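Local coordinates for protein Agap007691-pb (PDB 5C98) that belongs to the serpin family and may act as an inhibitor of serine proteases, although its own function is not established, at residues A[212-217]-A[272-277]; A[217-222]-A[266-271]; A[227-232]-A[239-244]; A[355-360]-A[367-372]. All coordinates share one frame; numbering follows the deposited sequence. Where two conformers were deposited one is given.

Interaction 1: A[212-217]-A[272-277]; sequences AFVRRC and CWTDLK
Phe-213 crosses Trp-273 at about a right angle, in a non-hydrogen-bonded pair where strands 204-219 and 270-287 of serpin sheet C run antiparallel for three residue pairs before diverging; over the two segments their directions differ by 106°. Backbone hydrogen bonds define the short ladder. Ala-212 and Thr-274 form a hydrogen-bonded pair closed by Ala-212 N to Thr-274 O and by Thr-274 N to Ala-212 O, the latter only 2.6 Å long. Val-214 and Cys-272 form the next such pair, but its bonds are more bent: the angle at the hydrogen is 136° for Cys-272 N to Val-214 O.

The aromatic pair between them points to the opposite face of the ladder. Phe-213 CB stands over the six-membered ring of Trp-273, 3.5 Å from its centroid and almost on the ring normal, a CH-pi contact. Phe-213 CG is anti to the backbone N. Of the phenyl atoms, CD1 comes 3.7 Å from Trp-273 CD1, and the phenyl and the five-membered ring meet obliquely, their planes inclined at 47°.

Val-214, Cys-272 and Thr-274 share the other face, where Val-214 CG2 lies 3.4 Å from Thr-274 OG1. Beyond the ladder, Cys-272 CB lies over one guanidinium face of Arg-216, toward its rim; the same arginine makes a cation-pi contact with Phe-346 of strand 346-349. Cys-272 O is gripped by two donors, Val-214 N at 3.1 Å and Thr-274 OG1 at 2.9 Å, which reach it from opposite faces of its carbonyl plane.

Interaction 2: A[217-222]-A[266-271]; sequences CLHNEL and DERLQS
Arg-268 lays its guanidinium flat on one face of the His-219 imidazole: the centres are 4.2 Å apart and the planes differ by 13°, a nearly parallel stack. NH1 does most of the touching. It sits over the middle of the ring, 3.6 Å from His-219 CD2, whereas His-219 NE2 lies toward the rim of the guanidinium. The arginine chain is extended from CG to NE and crosses the histidine side chain at about a right angle.

The imidazole is fixed at both nitrogens. Leu-222 N donates to His-219 ND1 over 3.0 Å at an angle of 163°, although the donor is tilted 30° from the ring plane, and His-219 NE2 is hydrogen-bonded to Gln-264 OE1. These two bonds restrict rotation of the ring and present its face to the arginine. A positive guanidinium this near would probably disfavour protonation of the histidine.

Nearer the start of 217-222 the contact becomes apolar. Cys-217 SG, placed between the backbone N and the carbonyl carbon, packs 3.8 Å from Leu-269 CD2, and Cys-217 CB lies 4.0 Å from Arg-268 CB. No hydrogen bond joins the two segments.

The contact therefore sets the last turn of helix 259-268, and Leu-269 where the chain leaves it, against the end of strand 204-219. Cys-217 also touches Val-226 of strand 224-230, and His-261 of the same helix meets the His-219 ring at a steep angle.

Interaction 3: A[227-232]-A[239-244]; sequences VDMPFD and MLVLLP
Met-229 and Met-239 lie side by side and point the same way from an antiparallel hydrogen-bonded pair of the hairpin formed by strands 224-230 and 237-244, part of serpin sheet B. Both chains bend at chi3 (62° and 65°), which places each methyl to one side of its thioether, and Met-239 CE comes 4.0 Å from Met-229 SD. The same sulfur meets Val-241 CG2 at 4.0 Å, this time with the side chains inclined to one another. Val-227 and Val-241 repeat the side-by-side orientation at the next hydrogen-bonded pair, with CG2 of the former against CB of the latter. Phe-231, just beyond its strand, approaches the methionine face slantwise, bringing CE2 to 3.7 Å from Met-239 CB.

On the other face, Asp-228 and Leu-240 form a non-hydrogen-bonded pair whose side chains cross obliquely. Leu-240 CD1 lies 3.7 Å from Asp-228 CG, an aliphatic cover for a buried carboxylate. Its oxygens find partners outside the two segments: OD1 is hydrogen-bonded to Ser-238 OG and OD2 forms a salt bridge with Arg-359 NH2.

Four backbone bonds fix the register. Val-241 N to Val-227 O is close to linear, at 171° at the hydrogen, and Met-229 N to Met-239 O is 2.8 Å long.

All the touching residues are buried. Strand 224-230 is flanked by strand 204-219, and strand 237-244 by strand 354-360, whose Phe-356 and Ile-358 pack on Met-239; Phe-348 of strand 346-349 rests against Val-227 and Val-241.

Interaction 4: A[355-360]-A[367-372]; sequences MFLIRR and LQVGNF
Phe-356 has its CG between the backbone N and the carbonyl carbon (chi1 61°), and one face of its ring lies over Gly-370 C and CA on the neighbouring strand. Gly-370 CA sits 3.8 Å from the ring centroid, 22° off the normal, a CH-pi contact over the face. The Phe-356 ring packs directly on the glycine backbone, with CZ 3.5 Å from Gly-370 CA. With CG anti to the backbone N, the extended Met-355 chain carries CE to 3.7 Å from Val-369 CG2 on the other face, where Leu-357 lies alongside the same valine.

The backbone forms an antiparallel hairpin ladder of serpin sheet B. Phe-356 and Gly-370 exchange bonds, including Phe-356 N to Gly-370 O at 2.9 Å. Further on, Ile-358 O receives Leu-367 N at 2.7 Å and, weakly, Gln-368 N at 3.4 Å: a classic beta bulge with two residues opposite one. Ile-358 CG1 packs 3.7 Å from Gln-368 OE1, an oxygen buried here with no polar partner in the model, whereas Gln-368 NE2 bonds to Tyr-326 O.

This buried hairpin continues edge to edge into strand 237-244 beside 354-360 and into strand 39-41 beside 366-372. Helix 15-32 contributes Phe-29 against Met-355 and Val-369, while Leu-327 of strand 320-328 packs on Phe-356 and Ile-358.

Following the chain from the N terminus, strand 204-219 enters interaction 1 first, but that contact closes only when strand 270-287 returns. Interaction 2 begins at the shared Cys-217 and closes a shorter loop inside it, through the end of helix 259-268. Interaction 3, a hairpin, is nested within both. Interaction 4 is a later, separate hairpin in series with the others. Sheet bonding nevertheless joins them: Arg-215 O meets Asp-228 N between interactions 1 and 3, and Leu-240 N meets Leu-357 O between 3 and 4. Arg-359 adds a salt bridge to Asp-266, tying the late hairpin to helix 259-268.

Interaction 1: A[212-217]-A[272-277]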
# COMPACT_ATOMS: atom_id res chain seq x y z
N ALA A 212 -16.05 -20.44 -9.64
CA ALA A 212 -16.02 -19.17 -10.35
C ALA A 212 -15.26 -19.33 -11.66
O ALA A 212 -14.35 -20.16 -11.78
CB ALA A 212 -15.32 -18.11 -9.53
N PHE A 213 -15.64 -18.52 -12.64
CA PHE A 213 -15.00 -18.51 -13.95
C PHE A 213 -13.96 -17.39 -13.92
O PHE A 213 -14.21 -16.26 -14.35
CB PHE A 213 -16.04 -18.31 -15.04
CG PHE A 213 -15.51 -18.49 -16.42
CD1 PHE A 213 -15.05 -19.73 -16.84
CD2 PHE A 213 -15.51 -17.44 -17.32
CE1 PHE A 213 -14.57 -19.90 -18.13
CE2 PHE A 213 -15.04 -17.61 -18.60
CZ PHE A 213 -14.56 -18.84 -19.00
N VAL A 214 -12.78 -17.72 -13.40
CA VAL A 214 -11.74 -16.74 -13.11
C VAL A 214 -10.52 -17.00 -13.99
O VAL A 214 -10.22 -18.13 -14.38
CB VAL A 214 -11.32 -16.73 -11.62
CG1 VAL A 214 -12.42 -16.15 -10.76
CG2 VAL A 214 -10.92 -18.14 -11.15
N ARG A 215 -9.79 -15.93 -14.26
CA ARG A 215 -8.49 -16.03 -14.91
C ARG A 215 -7.49 -16.71 -13.97
O ARG A 215 -7.35 -16.33 -12.80
CB ARG A 215 -8.01 -14.63 -15.27
CG ARG A 215 -8.77 -14.04 -16.44
CD ARG A 215 -8.50 -12.57 -16.65
NE ARG A 215 -7.14 -12.27 -17.06
CZ ARG A 215 -6.65 -12.50 -18.28
NH1 ARG A 215 -7.40 -13.09 -19.21
NH2 ARG A 215 -5.40 -12.15 -18.56
N ARG A 216 -6.78 -17.71 -14.48
CA ARG A 216 -5.91 -18.53 -13.67
C ARG A 216 -4.73 -19.00 -14.51
O ARG A 216 -4.81 -19.05 -15.74
CB ARG A 216 -6.66 -19.75 -13.13
CG ARG A 216 -7.04 -20.81 -14.19
CD ARG A 216 -5.96 -21.84 -14.43
NE ARG A 216 -6.36 -22.83 -15.43
CZ ARG A 216 -6.22 -22.66 -16.75
NH1 ARG A 216 -5.66 -21.56 -17.24
NH2 ARG A 216 -6.61 -23.60 -17.58
N CYS A 217 -3.65 -19.34 -13.83
CA CYS A 217 -2.55 -20.05 -14.48
C CYS A 217 -1.68 -20.73 -13.44
O CYS A 217 -1.77 -20.46 -12.24
CB CYS A 217 -1.71 -19.14 -15.37
SG CYS A 217 -0.81 -17.84 -14.49
N CYS A 272 -11.24 -19.74 -16.51
CA CYS A 272 -11.44 -21.17 -16.33
C CYS A 272 -12.34 -21.38 -15.12
O CYS A 272 -12.19 -20.69 -14.11
CB CYS A 272 -10.06 -21.80 -16.10
SG CYS A 272 -10.10 -23.52 -15.77
N TRP A 273 -13.28 -22.31 -15.23
CA TRP A 273 -14.12 -22.63 -14.08
C TRP A 273 -13.24 -23.22 -12.99
O TRP A 273 -12.58 -24.24 -13.20
CB TRP A 273 -15.24 -23.58 -14.48
CG TRP A 273 -16.39 -22.85 -15.13
CD1 TRP A 273 -16.80 -22.95 -16.44
CD2 TRP A 273 -17.26 -21.90 -14.51
NE1 TRP A 273 -17.87 -22.12 -16.65
CE2 TRP A 273 -18.18 -21.46 -15.49
CE3 TRP A 273 -17.35 -21.37 -13.22
CZ2 TRP A 273 -19.18 -20.53 -15.21
CZ3 TRP A 273 -18.34 -20.45 -12.94
CH2 TRP A 273 -19.24 -20.04 -13.94
N THR A 274 -13.21 -22.55 -11.83
CA THR A 274 -12.25 -22.86 -10.78
C THR A 274 -12.97 -23.09 -9.47
O THR A 274 -13.82 -22.30 -9.07
CB THR A 274 -11.29 -21.68 -10.60
OG1 THR A 274 -10.57 -21.47 -11.81
CG2 THR A 274 -10.30 -21.92 -9.44
N ASP A 275 -12.61 -24.18 -8.78
CA ASP A 275 -13.08 -24.41 -7.43
C ASP A 275 -12.18 -23.63 -6.50
O ASP A 275 -11.00 -23.97 -6.32
CB ASP A 275 -13.08 -25.89 -7.08
CG ASP A 275 -13.82 -26.15 -5.80
OD1 ASP A 275 -13.19 -26.07 -4.74
OD2 ASP A 275 -15.05 -26.38 -5.86
N LEU A 276 -12.72 -22.54 -5.97
CA LEU A 276 -11.96 -21.53 -5.26
C LEU A 276 -12.30 -21.57 -3.78
O LEU A 276 -13.47 -21.53 -3.41
CB LEU A 276 -12.29 -20.16 -5.86
CG LEU A 276 -11.62 -18.90 -5.31
CD1 LEU A 276 -10.14 -18.95 -5.52
CD2 LEU A 276 -12.21 -17.69 -6.00
N LYS A 277 -11.27 -21.61 -2.94
CA LYS A 277 -11.40 -21.47 -1.51
C LYS A 277 -10.41 -20.43 -1.03
O LYS A 277 -9.26 -20.43 -1.46
CB LYS A 277 -11.17 -22.78 -0.77
CG LYS A 277 -12.25 -23.79 -1.05
CD LYS A 277 -12.04 -25.00 -0.20
CE LYS A 277 -13.26 -25.88 -0.13
NZ LYS A 277 -13.10 -26.90 0.94

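Interaction 2: A[217-222]-A[266-271]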
# COMPACT_ATOMS: atom_id res chain seq x y z
N CYS A 217 -3.65 -19.34 -13.83
CA CYS A 217 -2.55 -20.05 -14.48
C CYS A 217 -1.68 -20.73 -13.44
O CYS A 217 -1.77 -20.46 -12.24
CB CYS A 217 -1.71 -19.14 -15.37
SG CYS A 217 -0.81 -17.84 -14.49
N LEU A 218 -0.88 -21.66 -13.91
CA LEU A 218 0.24 -22.15 -13.13
C LEU A 218 1.47 -21.35 -13.53
O LEU A 218 1.58 -20.88 -14.66
CB LEU A 218 0.49 -23.62 -13.45
CG LEU A 218 -0.62 -24.62 -13.17
CD1 LEU A 218 -0.16 -26.06 -13.50
CD2 LEU A 218 -1.07 -24.53 -11.73
N HIS A 219 2.39 -21.20 -12.59
CA HIS A 219 3.68 -20.58 -12.90
C HIS A 219 4.77 -21.48 -12.32
O HIS A 219 5.10 -21.40 -11.14
CB HIS A 219 3.81 -19.13 -12.43
CG HIS A 219 4.89 -18.39 -13.15
ND1 HIS A 219 6.21 -18.78 -13.10
CD2 HIS A 219 4.84 -17.32 -13.98
CE1 HIS A 219 6.93 -17.97 -13.86
NE2 HIS A 219 6.13 -17.08 -14.40
N ASN A 220 5.31 -22.38 -13.15
CA ASN A 220 6.21 -23.38 -12.60
C ASN A 220 7.53 -22.75 -12.17
O ASN A 220 8.14 -23.24 -11.22
CB ASN A 220 6.45 -24.54 -13.58
CG ASN A 220 5.29 -25.53 -13.66
OD1 ASN A 220 4.39 -25.57 -12.81
ND2 ASN A 220 5.33 -26.37 -14.68
N GLU A 221 7.97 -21.68 -12.82
CA GLU A 221 9.25 -21.08 -12.43
C GLU A 221 9.15 -20.36 -11.09
O GLU A 221 10.06 -20.46 -10.25
CB GLU A 221 9.75 -20.13 -13.51
N LEU A 222 8.06 -19.63 -10.85
CA LEU A 222 7.82 -18.98 -9.57
C LEU A 222 7.35 -19.97 -8.51
O LEU A 222 7.45 -19.68 -7.31
CB LEU A 222 6.75 -17.92 -9.77
CG LEU A 222 6.62 -16.72 -8.84
CD1 LEU A 222 7.95 -16.14 -8.40
CD2 LEU A 222 5.84 -15.66 -9.58
N ASP A 266 0.43 -12.29 -16.98
CA ASP A 266 -0.57 -11.65 -17.83
C ASP A 266 -0.74 -12.38 -19.17
O ASP A 266 -1.85 -12.46 -19.69
CB ASP A 266 -0.22 -10.18 -18.05
CG ASP A 266 -0.50 -9.32 -16.83
OD1 ASP A 266 -1.30 -9.75 -15.97
OD2 ASP A 266 0.08 -8.22 -16.73
N GLU A 267 0.34 -12.96 -19.71
CA GLU A 267 0.25 -13.67 -20.99
C GLU A 267 -0.38 -15.04 -20.84
O GLU A 267 -0.97 -15.57 -21.80
CB GLU A 267 1.65 -13.84 -21.57
CG GLU A 267 2.40 -12.55 -21.80
N ARG A 268 -0.24 -15.66 -19.67
CA ARG A 268 -0.67 -17.03 -19.43
C ARG A 268 -2.06 -17.15 -18.83
O ARG A 268 -2.69 -18.20 -18.97
CB ARG A 268 0.30 -17.73 -18.47
CG ARG A 268 1.70 -17.90 -19.03
CD ARG A 268 2.62 -18.50 -18.00
NE ARG A 268 4.02 -18.27 -18.34
CZ ARG A 268 5.04 -18.84 -17.71
NH1 ARG A 268 4.81 -19.70 -16.73
NH2 ARG A 268 6.28 -18.57 -18.08
N LEU A 269 -2.55 -16.11 -18.15
CA LEU A 269 -3.85 -16.21 -17.52
C LEU A 269 -4.93 -16.50 -18.56
O LEU A 269 -4.95 -15.90 -19.64
CB LEU A 269 -4.17 -14.92 -16.78
CG LEU A 269 -3.45 -14.66 -15.46
CD1 LEU A 269 -3.70 -13.20 -15.07
CD2 LEU A 269 -3.89 -15.59 -14.36
N GLN A 270 -5.80 -17.43 -18.21
CA GLN A 270 -6.94 -17.82 -19.03
C GLN A 270 -8.12 -18.07 -18.10
O GLN A 270 -7.97 -18.69 -17.04
CB GLN A 270 -6.64 -19.09 -19.83
CG GLN A 270 -5.62 -18.89 -20.93
CD GLN A 270 -6.14 -18.01 -22.06
OE1 GLN A 270 -7.28 -18.15 -22.50
NE2 GLN A 270 -5.30 -17.08 -22.52
N SER A 271 -9.29 -17.59 -18.50
CA SER A 271 -10.48 -17.78 -17.69
C SER A 271 -10.87 -19.25 -17.69
O SER A 271 -10.83 -19.93 -18.72
CB SER A 271 -11.65 -16.96 -18.25
OG SER A 271 -11.50 -15.58 -17.95

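Interaction 3: A[227-232]-A[239-244]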
# COMPACT_ATOMS: atom_id res chain seq x y z
N VAL A 227 -4.48 -16.90 -9.40
CA VAL A 227 -5.80 -16.50 -9.86
C VAL A 227 -5.88 -14.98 -9.78
O VAL A 227 -5.31 -14.36 -8.89
CB VAL A 227 -6.96 -17.12 -9.03
CG1 VAL A 227 -7.08 -18.63 -9.25
CG2 VAL A 227 -6.85 -16.75 -7.55
N ASP A 228 -6.57 -14.38 -10.73
CA ASP A 228 -6.81 -12.93 -10.71
C ASP A 228 -8.28 -12.74 -10.38
O ASP A 228 -9.15 -13.07 -11.20
CB ASP A 228 -6.42 -12.29 -12.04
CG ASP A 228 -5.96 -10.85 -11.89
OD1 ASP A 228 -6.19 -10.23 -10.82
OD2 ASP A 228 -5.36 -10.33 -12.86
N MET A 229 -8.56 -12.24 -9.17
CA MET A 229 -9.89 -12.16 -8.61
C MET A 229 -10.40 -10.73 -8.77
O MET A 229 -9.94 -9.84 -8.03
CB MET A 229 -9.86 -12.54 -7.14
CG MET A 229 -9.56 -14.02 -6.95
SD MET A 229 -9.59 -14.49 -5.23
CE MET A 229 -11.28 -14.15 -4.77
N PRO A 230 -11.31 -10.45 -9.68
CA PRO A 230 -11.69 -9.06 -9.91
C PRO A 230 -12.58 -8.49 -8.82
O PRO A 230 -13.40 -9.18 -8.21
CB PRO A 230 -12.48 -9.11 -11.22
CG PRO A 230 -13.00 -10.50 -11.29
CD PRO A 230 -11.98 -11.38 -10.60
N PHE A 231 -12.43 -7.19 -8.61
CA PHE A 231 -13.41 -6.41 -7.87
C PHE A 231 -14.50 -5.90 -8.81
O PHE A 231 -14.44 -6.04 -10.03
CB PHE A 231 -12.68 -5.26 -7.17
CG PHE A 231 -11.64 -5.73 -6.17
CD1 PHE A 231 -12.03 -6.18 -4.91
CD2 PHE A 231 -10.29 -5.74 -6.49
CE1 PHE A 231 -11.09 -6.61 -3.99
CE2 PHE A 231 -9.36 -6.15 -5.57
CZ PHE A 231 -9.76 -6.60 -4.32
N ASP A 232 -15.53 -5.31 -8.20
CA ASP A 232 -16.66 -4.75 -8.92
C ASP A 232 -16.20 -3.97 -10.14
O ASP A 232 -15.23 -3.22 -10.09
CB ASP A 232 -17.42 -3.80 -7.98
CG ASP A 232 -18.68 -3.24 -8.60
OD1 ASP A 232 -18.58 -2.31 -9.43
OD2 ASP A 232 -19.78 -3.75 -8.28
N MET A 239 -7.50 -8.42 -7.89
CA MET A 239 -6.56 -8.91 -6.90
C MET A 239 -5.91 -10.18 -7.43
O MET A 239 -6.57 -11.22 -7.52
CB MET A 239 -7.27 -9.20 -5.58
CG MET A 239 -6.35 -9.75 -4.52
SD MET A 239 -7.10 -10.02 -2.90
CE MET A 239 -8.28 -11.31 -3.27
N LEU A 240 -4.63 -10.11 -7.73
CA LEU A 240 -3.88 -11.29 -8.10
C LEU A 240 -3.43 -12.00 -6.83
O LEU A 240 -2.85 -11.38 -5.94
CB LEU A 240 -2.68 -10.87 -8.95
CG LEU A 240 -1.96 -11.92 -9.79
CD1 LEU A 240 -2.82 -12.43 -10.90
CD2 LEU A 240 -0.66 -11.34 -10.33
N VAL A 241 -3.73 -13.29 -6.75
CA VAL A 241 -3.38 -14.09 -5.58
C VAL A 241 -2.37 -15.13 -6.03
O VAL A 241 -2.63 -15.88 -6.98
CB VAL A 241 -4.58 -14.77 -4.93
CG1 VAL A 241 -4.16 -15.52 -3.68
CG2 VAL A 241 -5.66 -13.75 -4.59
N LEU A 242 -1.23 -15.15 -5.37
CA LEU A 242 -0.14 -16.09 -5.66
C LEU A 242 -0.06 -17.08 -4.51
O LEU A 242 0.28 -16.69 -3.37
CB LEU A 242 1.18 -15.36 -5.84
CG LEU A 242 1.20 -14.16 -6.78
CD1 LEU A 242 2.63 -13.65 -6.94
CD2 LEU A 242 0.60 -14.49 -8.11
N LEU A 243 -0.35 -18.34 -4.79
CA LEU A 243 -0.38 -19.39 -3.78
C LEU A 243 0.77 -20.35 -4.05
O LEU A 243 0.74 -21.08 -5.06
CB LEU A 243 -1.72 -20.12 -3.88
CG LEU A 243 -1.92 -21.31 -2.95
CD1 LEU A 243 -1.98 -20.89 -1.50
CD2 LEU A 243 -3.21 -22.06 -3.32
N PRO A 244 1.78 -20.38 -3.21
CA PRO A 244 2.93 -21.27 -3.46
C PRO A 244 2.50 -22.72 -3.61
O PRO A 244 1.60 -23.18 -2.92
CB PRO A 244 3.81 -21.07 -2.23
CG PRO A 244 3.45 -19.70 -1.72
CD PRO A 244 1.97 -19.56 -2.00

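Interaction 4: A[355-360]-A[367-372]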
# COMPACT_ATOMS: atom_id res chain seq x y z
N MET A 355 0.52 -14.43 -1.21
CA MET A 355 0.77 -13.04 -1.53
C MET A 355 -0.37 -12.53 -2.41
O MET A 355 -0.95 -13.29 -3.20
CB MET A 355 2.11 -12.92 -2.29
CG MET A 355 2.45 -11.53 -2.83
SD MET A 355 4.10 -11.65 -3.59
CE MET A 355 4.29 -9.95 -4.13
N PHE A 356 -0.68 -11.24 -2.28
CA PHE A 356 -1.68 -10.63 -3.13
C PHE A 356 -1.16 -9.32 -3.70
O PHE A 356 -0.33 -8.63 -3.10
CB PHE A 356 -3.01 -10.41 -2.37
CG PHE A 356 -2.91 -9.53 -1.18
CD1 PHE A 356 -2.96 -8.16 -1.30
CD2 PHE A 356 -2.79 -10.09 0.08
CE1 PHE A 356 -2.85 -7.34 -0.16
CE2 PHE A 356 -2.70 -9.29 1.21
CZ PHE A 356 -2.72 -7.92 1.09
N LEU A 357 -1.65 -8.97 -4.89
CA LEU A 357 -1.32 -7.71 -5.56
C LEU A 357 -2.62 -7.11 -6.07
O LEU A 357 -3.35 -7.75 -6.82
CB LEU A 357 -0.37 -7.93 -6.75
CG LEU A 357 0.95 -8.60 -6.38
CD1 LEU A 357 0.82 -10.12 -6.51
CD2 LEU A 357 2.02 -8.09 -7.26
N ILE A 358 -2.91 -5.88 -5.65
CA ILE A 358 -4.08 -5.16 -6.13
C ILE A 358 -3.63 -4.33 -7.31
O ILE A 358 -2.74 -3.47 -7.17
CB ILE A 358 -4.67 -4.25 -5.05
CG1 ILE A 358 -4.90 -5.04 -3.75
CG2 ILE A 358 -5.93 -3.54 -5.56
CD1 ILE A 358 -5.91 -6.20 -3.91
N ARG A 359 -4.24 -4.57 -8.47
CA ARG A 359 -3.80 -3.96 -9.72
C ARG A 359 -4.95 -3.24 -10.41
O ARG A 359 -6.12 -3.61 -10.27
CB ARG A 359 -3.19 -4.97 -10.68
CG ARG A 359 -2.06 -5.79 -10.11
CD ARG A 359 -1.34 -6.65 -11.14
NE ARG A 359 -2.23 -7.60 -11.80
CZ ARG A 359 -1.94 -8.24 -12.94
NH1 ARG A 359 -0.79 -7.99 -13.57
NH2 ARG A 359 -2.80 -9.11 -13.46
N ARG A 360 -4.62 -2.17 -11.11
CA ARG A 360 -5.54 -1.54 -12.05
C ARG A 360 -5.58 -2.44 -13.28
O ARG A 360 -4.53 -2.74 -13.86
CB ARG A 360 -5.05 -0.13 -12.35
CG ARG A 360 -5.97 0.70 -13.22
CD ARG A 360 -5.34 2.03 -13.61
NE ARG A 360 -6.31 2.79 -14.41
CZ ARG A 360 -6.00 3.72 -15.31
NH1 ARG A 360 -4.73 4.04 -15.55
NH2 ARG A 360 -6.97 4.34 -15.97
N LEU A 367 -1.11 -1.28 -7.18
CA LEU A 367 -1.52 -0.21 -6.29
C LEU A 367 -1.33 -0.57 -4.82
O LEU A 367 -1.23 0.34 -3.98
CB LEU A 367 -3.00 0.12 -6.55
CG LEU A 367 -3.36 0.33 -8.01
CD1 LEU A 367 -4.81 0.75 -8.06
CD2 LEU A 367 -2.50 1.33 -8.76
N GLN A 368 -1.33 -1.85 -4.48
CA GLN A 368 -1.22 -2.31 -3.11
C GLN A 368 -0.70 -3.73 -3.21
O GLN A 368 -1.06 -4.45 -4.14
CB GLN A 368 -2.58 -2.32 -2.39
CG GLN A 368 -2.49 -2.30 -0.90
CD GLN A 368 -3.86 -2.53 -0.25
OE1 GLN A 368 -4.41 -3.62 -0.39
NE2 GLN A 368 -4.37 -1.56 0.47
N VAL A 369 0.15 -4.14 -2.27
CA VAL A 369 0.72 -5.48 -2.27
C VAL A 369 0.84 -5.94 -0.83
O VAL A 369 1.03 -5.14 0.08
CB VAL A 369 2.08 -5.45 -3.02
CG1 VAL A 369 3.03 -4.48 -2.37
CG2 VAL A 369 2.68 -6.83 -3.11
N GLY A 370 0.74 -7.24 -0.61
CA GLY A 370 0.80 -7.73 0.75
C GLY A 370 0.78 -9.23 0.80
O GLY A 370 0.94 -9.92 -0.22
N ASN A 371 0.65 -9.74 2.02
CA ASN A 371 0.61 -11.17 2.26
C ASN A 371 -0.31 -11.46 3.42
O ASN A 371 -0.52 -10.61 4.30
CB ASN A 371 2.00 -11.74 2.54
CG ASN A 371 2.57 -11.27 3.85
OD1 ASN A 371 3.08 -10.17 3.95
ND2 ASN A 371 2.52 -12.13 4.87
N PHE A 372 -0.89 -12.66 3.41
CA PHE A 372 -1.71 -13.18 4.48
C PHE A 372 -1.10 -14.50 4.93
O PHE A 372 -1.14 -15.50 4.22
CB PHE A 372 -3.16 -13.34 4.01
CG PHE A 372 -4.08 -13.72 5.11
CD1 PHE A 372 -4.42 -12.79 6.05
CD2 PHE A 372 -4.55 -15.01 5.25
CE1 PHE A 372 -5.25 -13.12 7.12
CE2 PHE A 372 -5.39 -15.35 6.31
CZ PHE A 372 -5.72 -14.42 7.23